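Side-chain contacts in glideosome-associated protein 50 (Plasmodium falciparum 3D7, PDB 3TGH), which forms part of the glideosome complex used in parasite gliding and host-cell invasion, and may anchor that complex to the inner membrane complex: residues T78-T82 and R83-G87; N88-A91 and Q92-G96; F166-K169 and K170-E173; A175-D178 and L179-Q182. One frame throughout, in Å; residues are numbered along the deposited sequence. Where two conformers were deposited one is given.

In the fold
Four local contacts, met in series from the N terminus and neither nested nor crossed, illustrate how turns, helix starts and a helix body are built in a metallophosphoesterase fold. Contact 1 closes the loop that leaves strand 75-78 and enters helix 82-85. Contact 2, directly after it, lies in the first turns of helix 89-97, and the two touch through D84 with Q92 and L80 with Y89. After strand 148-156 the chain reaches contact 3, where a loop turns into helix 169-189; its F166 packs against W85 of contact 1. Contact 4 continues along that same helix, which leads on to strand 192-196. The first pair thus follows a strand of one mixed sheet, the second a strand of the other.

Contact 1 of 4, residues T78-T82 and R83-G87; sequences TVLGT and RDWTG
The carboxylate of D84 folds back on the turn that precedes it: G81 N donates to OD2 at 2.9 Å in an almost perfectly straight bond of 179°, using the anti lone pair, the one away from OD1. CG of D84 lies anti to its carbonyl carbon (chi1 -60°), beside its own backbone N, which turns the acid back over the G81 peptide. Both oxygens have further donors, OD2 from N44 N and OD1 from F45 N and Q92 NE2, an arrangement that fixes the rotation of the carboxylate and satisfies its buried oxygens. Backbone bonds add to this grip. G81 O accepts from D84 N at 3.0 Å, the donor standing well above the carbonyl plane, and more weakly from W85 N at 3.3 Å. This is the loop that follows strand 75-78 in the calcineurin-like fold and opens a short helix, beside the metal site that includes H233, whose side chain T82 touches. Apolar contacts come from L80. Its CD2 sits over one face of the W85 indole, 4.2 Å from the centroid of the five-membered ring, in a CH-pi contact. L80 CG packs against D84 CB at 3.5 Å, while NE1 of W85 donates to D158.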
loop_
_atom_site.group_PDB
_atom_site.type_symbol
_atom_site.label_atom_id
_atom_site.label_comp_id
_atom_site.label_asym_id
_atom_site.label_seq_id
_atom_site.Cartn_x
_atom_site.Cartn_y
_atom_site.Cartn_z
ATOM N N THR A 78 1.740 5.998 -3.021
ATOM C CA THR A 78 2.540 5.690 -1.856
ATOM C C THR A 78 2.017 6.323 -0.574
ATOM O O THR A 78 1.116 7.155 -0.586
ATOM C CB THR A 78 4.021 6.038 -2.098
ATOM O OG1 THR A 78 4.798 5.458 -1.042
ATOM C CG2 THR A 78 4.244 7.536 -2.145
ATOM N N VAL A 79 2.552 5.837 0.544
ATOM C CA VAL A 79 2.310 6.399 1.859
ATOM C C VAL A 79 3.651 6.482 2.576
ATOM O O VAL A 79 4.638 5.892 2.136
ATOM C CB VAL A 79 1.388 5.504 2.720
ATOM C CG1 VAL A 79 -0.014 5.456 2.139
ATOM C CG2 VAL A 79 1.970 4.091 2.843
ATOM N N LEU A 80 3.665 7.213 3.681
ATOM C CA LEU A 80 4.843 7.301 4.523
ATOM C C LEU A 80 4.848 6.195 5.558
ATOM O O LEU A 80 3.800 5.776 6.068
ATOM C CB LEU A 80 4.882 8.649 5.240
ATOM C CG LEU A 80 5.697 9.769 4.578
ATOM C CD1 LEU A 80 5.784 9.706 3.067
ATOM C CD2 LEU A 80 5.270 11.112 5.085
ATOM N N GLY A 81 6.050 5.752 5.899
ATOM C CA GLY A 81 6.250 4.905 7.057
ATOM C C GLY A 81 7.120 5.623 8.066
ATOM O O GLY A 81 7.509 6.781 7.871
ATOM N N THR A 82 7.424 4.945 9.167
ATOM C CA THR A 82 8.130 5.591 10.270
ATOM C C THR A 82 9.498 6.122 9.866
ATOM O O THR A 82 9.941 7.132 10.398
ATOM C CB THR A 82 8.278 4.648 11.476
ATOM O OG1 THR A 82 8.929 3.445 11.061
ATOM C CG2 THR A 82 6.907 4.313 12.041
ATOM N N ARG A 83 10.158 5.450 8.925
ATOM C CA ARG A 83 11.467 5.892 8.448
ATOM C C ARG A 83 11.395 7.229 7.694
ATOM O O ARG A 83 12.343 8.010 7.721
ATOM C CB ARG A 83 12.104 4.840 7.534
ATOM C CG ARG A 83 12.263 3.445 8.146
ATOM C CD ARG A 83 13.149 3.412 9.379
ATOM N NE ARG A 83 14.539 3.756 9.074
ATOM C CZ ARG A 83 15.579 3.515 9.875
ATOM N NH1 ARG A 83 15.417 2.910 11.048
ATOM N NH2 ARG A 83 16.798 3.880 9.492
ATOM N N ASP A 84 10.273 7.488 7.031
ATOM C CA ASP A 84 10.088 8.737 6.296
ATOM C C ASP A 84 9.836 9.931 7.235
ATOM O O ASP A 84 10.261 11.071 6.961
ATOM C CB ASP A 84 8.925 8.585 5.325
ATOM C CG ASP A 84 9.152 7.468 4.307
ATOM O OD1 ASP A 84 10.123 7.562 3.525
ATOM O OD2 ASP A 84 8.366 6.494 4.303
ATOM N N TRP A 85 9.116 9.668 8.323
ATOM C CA TRP A 85 8.757 10.696 9.302
ATOM C C TRP A 85 9.920 11.257 10.124
ATOM O O TRP A 85 9.786 12.324 10.726
ATOM C CB TRP A 85 7.662 10.177 10.234
ATOM C CG TRP A 85 6.290 10.287 9.664
ATOM C CD1 TRP A 85 5.529 9.278 9.145
ATOM C CD2 TRP A 85 5.498 11.483 9.558
ATOM N NE1 TRP A 85 4.312 9.776 8.714
ATOM C CE2 TRP A 85 4.266 11.122 8.967
ATOM C CE3 TRP A 85 5.705 12.817 9.924
ATOM C CZ2 TRP A 85 3.243 12.057 8.714
ATOM C CZ3 TRP A 85 4.684 13.750 9.671
ATOM C CH2 TRP A 85 3.476 13.361 9.070
ATOM N N THR A 86 11.048 10.549 10.158
ATOM C CA THR A 86 12.225 11.037 10.857
ATOM C C THR A 86 13.062 11.974 9.976
ATOM O O THR A 86 14.029 12.556 10.448
ATOM C CB THR A 86 13.095 9.874 11.401
ATOM O OG1 THR A 86 13.517 9.036 10.320
ATOM C CG2 THR A 86 12.309 9.049 12.407
ATOM N N GLY A 87 12.675 12.134 8.709
ATOM C CA GLY A 87 13.333 13.084 7.809
ATOM C C GLY A 87 12.376 14.176 7.362
ATOM O O GLY A 87 11.469 14.561 8.099
#

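Contact 2 of 4, residues N88-A91 and Q92-G96; sequences NYNA and QLLKG
The backbone here is the start of helix 89-97, tightening from weak bonds at Y89 O, which receives both Q92 N and L93 N, to regular i to i+4 bonds of L94 N to N90 O at 2.9 Å and K95 N to A91 O at 3.0 Å. Among the side chains, N90 carries the contact. Its CG is anti to the backbone N (chi1 -174°), and from there the amide reaches along the helix, where ND2 lies 3.9 Å from CD2 of L93. The side chain of L94 occupies two conformers; in the one given, CD1 comes up to N90 OD1, a contact that need not hold for the other. At the N-cap, N88 accepts from A91 N through OD1 at 3.1 Å, the donor standing 51° out of the amide plane, and its ND2 donates to K50 O. Q92 rests CB on Y89 O and sends its amide away from the helix, where OE1 accepts from N44. K95 makes a cation-pi contact with W57. The chemistry is therefore divided: the cap supplies an acceptor for an amide of the first turn, N90 meets L93 by van der Waals contact, and buried Q92 has a partner for each end of its amide.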
loop_
_atom_site.group_PDB
_atom_site.type_symbol
_atom_site.label_atom_id
_atom_site.label_comp_id
_atom_site.label_asym_id
_atom_site.label_seq_id
_atom_site.Cartn_x
_atom_site.Cartn_y
_atom_site.Cartn_z
ATOM N N ASN A 88 12.581 14.677 6.148
ATOM C CA ASN A 88 11.743 15.752 5.601
ATOM C C ASN A 88 10.481 15.142 4.987
ATOM O O ASN A 88 10.389 14.922 3.774
ATOM C CB ASN A 88 12.542 16.575 4.579
ATOM C CG ASN A 88 11.890 17.905 4.249
ATOM O OD1 ASN A 88 10.676 18.054 4.333
ATOM N ND2 ASN A 88 12.709 18.889 3.875
ATOM N N TYR A 89 9.523 14.837 5.855
ATOM C CA TYR A 89 8.266 14.217 5.444
ATOM C C TYR A 89 7.469 15.118 4.494
ATOM O O TYR A 89 6.848 14.627 3.561
ATOM C CB TYR A 89 7.418 13.827 6.675
ATOM C CG TYR A 89 7.221 14.953 7.663
ATOM C CD1 TYR A 89 8.078 15.116 8.761
ATOM C CD2 TYR A 89 6.186 15.853 7.513
ATOM C CE1 TYR A 89 7.896 16.146 9.659
ATOM C CE2 TYR A 89 6.001 16.897 8.398
ATOM C CZ TYR A 89 6.857 17.040 9.473
ATOM O OH TYR A 89 6.669 18.078 10.355
ATOM N N ASN A 90 7.507 16.425 4.744
ATOM C CA ASN A 90 6.771 17.407 3.947
ATOM C C ASN A 90 7.231 17.442 2.490
ATOM O O ASN A 90 6.422 17.636 1.576
ATOM C CB ASN A 90 6.892 18.796 4.584
ATOM C CG ASN A 90 6.043 19.832 3.883
ATOM O OD1 ASN A 90 6.568 20.760 3.264
ATOM N ND2 ASN A 90 4.725 19.674 3.960
ATOM N N ALA A 91 8.526 17.236 2.270
ATOM C CA ALA A 91 9.068 17.144 0.926
ATOM C C ALA A 91 8.445 16.011 0.119
ATOM O O ALA A 91 8.196 16.163 -1.075
ATOM C CB ALA A 91 10.603 16.992 0.970
ATOM N N GLN A 92 8.182 14.874 0.764
ATOM C CA GLN A 92 7.553 13.757 0.070
ATOM C C GLN A 92 6.101 14.065 -0.285
ATOM O O GLN A 92 5.608 13.619 -1.313
ATOM C CB GLN A 92 7.631 12.490 0.916
ATOM C CG GLN A 92 9.047 12.053 1.175
ATOM C CD GLN A 92 9.146 10.609 1.606
ATOM O OE1 GLN A 92 8.490 9.723 1.043
ATOM N NE2 GLN A 92 9.990 10.355 2.599
ATOM N N LEU A 93 5.430 14.824 0.576
ATOM C CA LEU A 93 4.072 15.298 0.316
ATOM C C LEU A 93 4.044 16.271 -0.873
ATOM O O LEU A 93 3.193 16.154 -1.775
ATOM C CB LEU A 93 3.508 15.950 1.583
ATOM C CG LEU A 93 2.085 16.505 1.519
ATOM C CD1 LEU A 93 1.082 15.370 1.441
ATOM C CD2 LEU A 93 1.797 17.415 2.717
ATOM N N LEU A 94 4.971 17.226 -0.892
ATOM C CA LEU A 94 4.999 18.214 -1.967
ATOM C C LEU A 94 5.307 17.564 -3.318
ATOM O O LEU A 94 4.739 17.955 -4.344
ATOM C CB LEU A 94 5.993 19.333 -1.655
ATOM C CG LEU A 94 5.589 20.247 -0.498
ATOM C CD1 LEU A 94 6.735 21.189 -0.152
ATOM C CD2 LEU A 94 4.302 21.025 -0.812
ATOM N N LYS A 95 6.188 16.571 -3.320
ATOM C CA LYS A 95 6.423 15.773 -4.526
ATOM C C LYS A 95 5.144 15.039 -4.932
ATOM O O LYS A 95 4.877 14.842 -6.119
ATOM C CB LYS A 95 7.535 14.752 -4.284
ATOM C CG LYS A 95 8.922 15.337 -4.303
ATOM C CD LYS A 95 9.638 15.077 -5.610
ATOM C CE LYS A 95 11.035 15.665 -5.581
ATOM N NZ LYS A 95 11.782 15.420 -6.845
ATOM N N GLY A 96 4.368 14.622 -3.928
ATOM C CA GLY A 96 3.151 13.822 -4.132
ATOM C C GLY A 96 1.959 14.543 -4.729
ATOM O O GLY A 96 0.971 13.894 -5.107
#

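Contact 3 of 4, residues F166-K169 and K170-E173; sequences FPYK and KIHE. With CO (cobalt (II) ion), chain D; SO4 (sulfate ion), chain C.
Two inorganic ions bind within one turn of helix: a sulfate on the amides of K169 and K170, and a cobalt ion on H172. K169 N and K170 N each donate to the sulfate at 3.0 Å, to O4 and O3 in turn, so the anion, probably from the crystallisation liquor, sits where the helix dipole would favour negative charge. H172 binds the cobalt through NE2 at 2.2 Å. With CG anti to the backbone N, chi1 164° sets the imidazole so that NE2 meets the metal, and ND1 is fixed by V161 O. Three waters also bind the cobalt, and E173 OE2 accepts from two of them, a second-shell grip. K169 curls back to donate from NZ to F166 O. I171 touches both aromatic side chains: CG2 meets F166 CE2 at 3.6 Å, obliquely, while CD1 lies alongside Y168 CB at 3.7 Å, the two side chains pointing the same way. The Y168 hydroxyl bonds to P333 O. Backbone bonds from H172 N to Y168 O and E173 N to K169 O close the first turn. The whole is a helix N terminus whose leading amides have taken up a sulfate, with Y168 at the N-cap, joined to an experimentally established metal site at H172.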
loop_
_atom_site.group_PDB
_atom_site.type_symbol
_atom_site.label_atom_id
_atom_site.label_comp_id
_atom_site.label_asym_id
_atom_site.label_seq_id
_atom_site.Cartn_x
_atom_site.Cartn_y
_atom_site.Cartn_z
ATOM N N PHE A 166 1.627 10.267 17.614
ATOM C CA PHE A 166 1.460 11.454 16.786
ATOM C C PHE A 166 1.031 12.631 17.658
ATOM O O PHE A 166 0.023 12.554 18.367
ATOM C CB PHE A 166 0.454 11.215 15.674
ATOM C CG PHE A 166 0.519 12.237 14.586
ATOM C CD1 PHE A 166 1.585 12.252 13.707
ATOM C CD2 PHE A 166 -0.471 13.197 14.455
ATOM C CE1 PHE A 166 1.664 13.201 12.707
ATOM C CE2 PHE A 166 -0.400 14.147 13.447
ATOM C CZ PHE A 166 0.663 14.152 12.579
ATOM N N PRO A 167 1.815 13.716 17.636
ATOM C CA PRO A 167 1.628 14.769 18.630
ATOM C C PRO A 167 0.480 15.744 18.358
ATOM O O PRO A 167 0.058 16.442 19.284
ATOM C CB PRO A 167 2.961 15.511 18.586
ATOM C CG PRO A 167 3.416 15.359 17.197
ATOM C CD PRO A 167 3.003 13.965 16.800
ATOM N N TYR A 168 0.001 15.813 17.115
ATOM C CA TYR A 168 -1.119 16.697 16.760
ATOM C C TYR A 168 -2.431 15.925 16.865
ATOM O O TYR A 168 -2.785 15.161 15.957
ATOM C CB TYR A 168 -0.983 17.237 15.337
ATOM C CG TYR A 168 0.088 18.273 15.123
ATOM C CD1 TYR A 168 -0.104 19.599 15.516
ATOM C CD2 TYR A 168 1.274 17.945 14.479
ATOM C CE1 TYR A 168 0.877 20.552 15.303
ATOM C CE2 TYR A 168 2.255 18.889 14.261
ATOM C CZ TYR A 168 2.051 20.190 14.674
ATOM O OH TYR A 168 3.035 21.121 14.448
ATOM N N LYS A 169 -3.164 16.139 17.955
ATOM C CA LYS A 169 -4.358 15.339 18.236
ATOM C C LYS A 169 -5.518 15.585 17.256
ATOM O O LYS A 169 -6.230 14.646 16.898
ATOM C CB LYS A 169 -4.824 15.549 19.682
ATOM C CG LYS A 169 -3.746 15.277 20.748
ATOM C CD LYS A 169 -3.036 13.924 20.580
ATOM C CE LYS A 169 -1.953 13.735 21.639
ATOM N NZ LYS A 169 -1.037 12.600 21.325
ATOM N N LYS A 170 -5.709 16.828 16.822
ATOM C CA LYS A 170 -6.769 17.142 15.844
ATOM C C LYS A 170 -6.528 16.461 14.486
ATOM O O LYS A 170 -7.470 15.997 13.834
ATOM C CB LYS A 170 -6.885 18.652 15.637
ATOM C CG LYS A 170 -7.440 19.416 16.830
ATOM C CD LYS A 170 -7.513 20.908 16.526
ATOM C CE LYS A 170 -8.160 21.692 17.661
ATOM N NZ LYS A 170 -9.642 21.514 17.696
ATOM N N ILE A 171 -5.268 16.428 14.062
ATOM C CA ILE A 171 -4.891 15.789 12.800
ATOM C C ILE A 171 -5.060 14.281 12.928
ATOM O O ILE A 171 -5.618 13.629 12.054
ATOM C CB ILE A 171 -3.450 16.189 12.387
ATOM C CG1 ILE A 171 -3.419 17.673 12.010
ATOM C CG2 ILE A 171 -2.946 15.346 11.217
ATOM C CD1 ILE A 171 -2.005 18.222 11.870
ATOM N N HIS A 172 -4.629 13.742 14.064
ATOM C CA HIS A 172 -4.831 12.345 14.394
ATOM C C HIS A 172 -6.316 11.947 14.343
ATOM O O HIS A 172 -6.664 10.910 13.770
ATOM C CB HIS A 172 -4.213 12.092 15.783
ATOM C CG HIS A 172 -4.647 10.826 16.440
ATOM N ND1 HIS A 172 -3.971 9.634 16.281
ATOM C CD2 HIS A 172 -5.640 10.584 17.330
ATOM C CE1 HIS A 172 -4.555 8.704 17.020
ATOM N NE2 HIS A 172 -5.573 9.253 17.657
ATOM N N GLU A 173 -7.190 12.771 14.926
ATOM C CA GLU A 173 -8.630 12.497 14.903
ATOM C C GLU A 173 -9.229 12.622 13.498
ATOM O O GLU A 173 -10.110 11.848 13.114
ATOM C CB GLU A 173 -9.377 13.436 15.860
ATOM C CG GLU A 173 -9.037 13.232 17.332
ATOM C CD GLU A 173 -9.437 11.867 17.874
ATOM O OE1 GLU A 173 -10.426 11.278 17.380
ATOM O OE2 GLU A 173 -8.760 11.387 18.810
HETATM CO CO CO D . -6.644 8.355 19.420
HETATM S S SO4 C . -3.455 19.665 18.700
HETATM O O1 SO4 C . -2.719 20.905 18.475
HETATM O O2 SO4 C . -4.596 19.919 19.577
HETATM O O3 SO4 C . -3.945 19.155 17.417
HETATM O O4 SO4 C . -2.574 18.686 19.339
HETATM O O HOH W 1 -8.542 8.732 18.285
HETATM O O HOH W 2 -6.659 10.379 20.661
HETATM O O HOH W 3 -6.809 5.985 18.473
#

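Contact 4 of 4, residues A175-D178 and L179-Q182; sequences AWND and LKSQ
Four backbone donors of residues L179-Q182 find their acceptors one turn back in A175-D178, while one water joins N177 O to S181 OG and another N177 OD1 to K180 NZ. Q182 N to D178 O, at 2.8 Å, is the shortest of the backbone bonds and runs nearly along the C=O axis; L179 N, K180 N and S181 N use A175 O, W176 O and N177 O. The first water donates to N177 O at 2.7 Å and bonds S181 OG at 3.0 Å. The second donates to N177 OD1 at 2.6 Å and accepts from K180 NZ at 2.8 Å, linking the two polar ends; K180, extended beyond CG, is carried along W176 O to get there, with CG 3.4 Å away. The helix is the crossover of a beta-alpha-beta unit, between strands 148-156 and 192-196. Three buried side chains have polar partners beyond these residues: D178 OD2 has a salt bridge to K174 and a bond from W127, Q182 NE2 is satisfied by H129, and W176 NE1 by L162 O. The indole of W176 meets the ring of H172, a metal ligand, edge-to-face. L179 packs CD1 obliquely by W176 CZ3 at 4.2 Å, the two side chains lying side by side.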
loop_
_atom_site.group_PDB
_atom_site.type_symbol
_atom_site.label_atom_id
_atom_site.label_comp_id
_atom_site.label_asym_id
_atom_site.label_seq_id
_atom_site.Cartn_x
_atom_site.Cartn_y
_atom_site.Cartn_z
ATOM N N ALA A 175 -7.668 12.079 10.665
ATOM C CA ALA A 175 -7.240 10.882 9.927
ATOM C C ALA A 175 -8.124 9.674 10.234
ATOM O O ALA A 175 -8.493 8.921 9.327
ATOM C CB ALA A 175 -5.770 10.559 10.203
ATOM N N TRP A 176 -8.458 9.478 11.509
ATOM C CA TRP A 176 -9.345 8.387 11.895
ATOM C C TRP A 176 -10.758 8.597 11.328
ATOM O O TRP A 176 -11.369 7.665 10.817
ATOM C CB TRP A 176 -9.408 8.240 13.428
ATOM C CG TRP A 176 -8.321 7.371 13.998
ATOM C CD1 TRP A 176 -7.246 7.774 14.748
ATOM C CD2 TRP A 176 -8.211 5.948 13.876
ATOM N NE1 TRP A 176 -6.469 6.689 15.081
ATOM C CE2 TRP A 176 -7.043 5.556 14.568
ATOM C CE3 TRP A 176 -8.979 4.968 13.234
ATOM C CZ2 TRP A 176 -6.627 4.225 14.643
ATOM C CZ3 TRP A 176 -8.568 3.648 13.305
ATOM C CH2 TRP A 176 -7.397 3.285 13.999
ATOM N N ASN A 177 -11.268 9.820 11.424
ATOM C CA ASN A 177 -12.623 10.115 10.938
ATOM C C ASN A 177 -12.715 9.992 9.416
ATOM O O ASN A 177 -13.699 9.476 8.889
ATOM C CB ASN A 177 -13.087 11.501 11.407
ATOM C CG ASN A 177 -13.397 11.540 12.899
ATOM O OD1 ASN A 177 -13.817 10.540 13.484
ATOM N ND2 ASN A 177 -13.186 12.697 13.519
ATOM N N ASP A 178 -11.681 10.439 8.713
ATOM C CA ASP A 178 -11.638 10.263 7.254
ATOM C C ASP A 178 -11.633 8.772 6.873
ATOM O O ASP A 178 -12.345 8.349 5.970
ATOM C CB ASP A 178 -10.428 10.974 6.658
ATOM C CG ASP A 178 -10.582 12.491 6.634
ATOM O OD1 ASP A 178 -11.660 13.003 6.999
ATOM O OD2 ASP A 178 -9.616 13.182 6.235
ATOM N N LEU A 179 -10.826 7.980 7.576
ATOM C CA LEU A 179 -10.781 6.532 7.366
ATOM C C LEU A 179 -12.169 5.909 7.517
ATOM O O LEU A 179 -12.594 5.110 6.679
ATOM C CB LEU A 179 -9.811 5.874 8.355
ATOM C CG LEU A 179 -8.999 4.639 7.938
ATOM C CD1 LEU A 179 -8.723 3.734 9.155
ATOM C CD2 LEU A 179 -9.587 3.839 6.781
ATOM N N LYS A 180 -12.879 6.287 8.582
ATOM C CA LYS A 180 -14.226 5.789 8.817
ATOM C C LYS A 180 -15.179 6.179 7.686
ATOM O O LYS A 180 -15.995 5.363 7.253
ATOM C CB LYS A 180 -14.765 6.271 10.168
ATOM C CG LYS A 180 -14.065 5.627 11.363
ATOM C CD LYS A 180 -14.483 6.267 12.694
ATOM C CE LYS A 180 -13.814 5.572 13.875
ATOM N NZ LYS A 180 -14.106 6.234 15.189
ATOM N N SER A 181 -15.052 7.413 7.207
ATOM C CA SER A 181 -15.858 7.903 6.084
ATOM C C SER A 181 -15.546 7.131 4.805
ATOM O O SER A 181 -16.451 6.689 4.116
ATOM C CB SER A 181 -15.633 9.397 5.868
ATOM O OG SER A 181 -16.057 10.135 6.999
ATOM N N GLN A 182 -14.261 6.951 4.504
ATOM C CA GLN A 182 -13.852 6.178 3.328
ATOM C C GLN A 182 -14.411 4.750 3.346
ATOM O O GLN A 182 -14.902 4.253 2.338
ATOM C CB GLN A 182 -12.325 6.129 3.231
ATOM C CG GLN A 182 -11.673 7.466 2.935
ATOM C CD GLN A 182 -10.194 7.496 3.268
ATOM O OE1 GLN A 182 -9.733 6.776 4.158
ATOM N NE2 GLN A 182 -9.445 8.352 2.577
HETATM O O HOH W 4 -16.169 9.831 9.951
HETATM O O HOH W 5 -12.874 8.698 15.094
#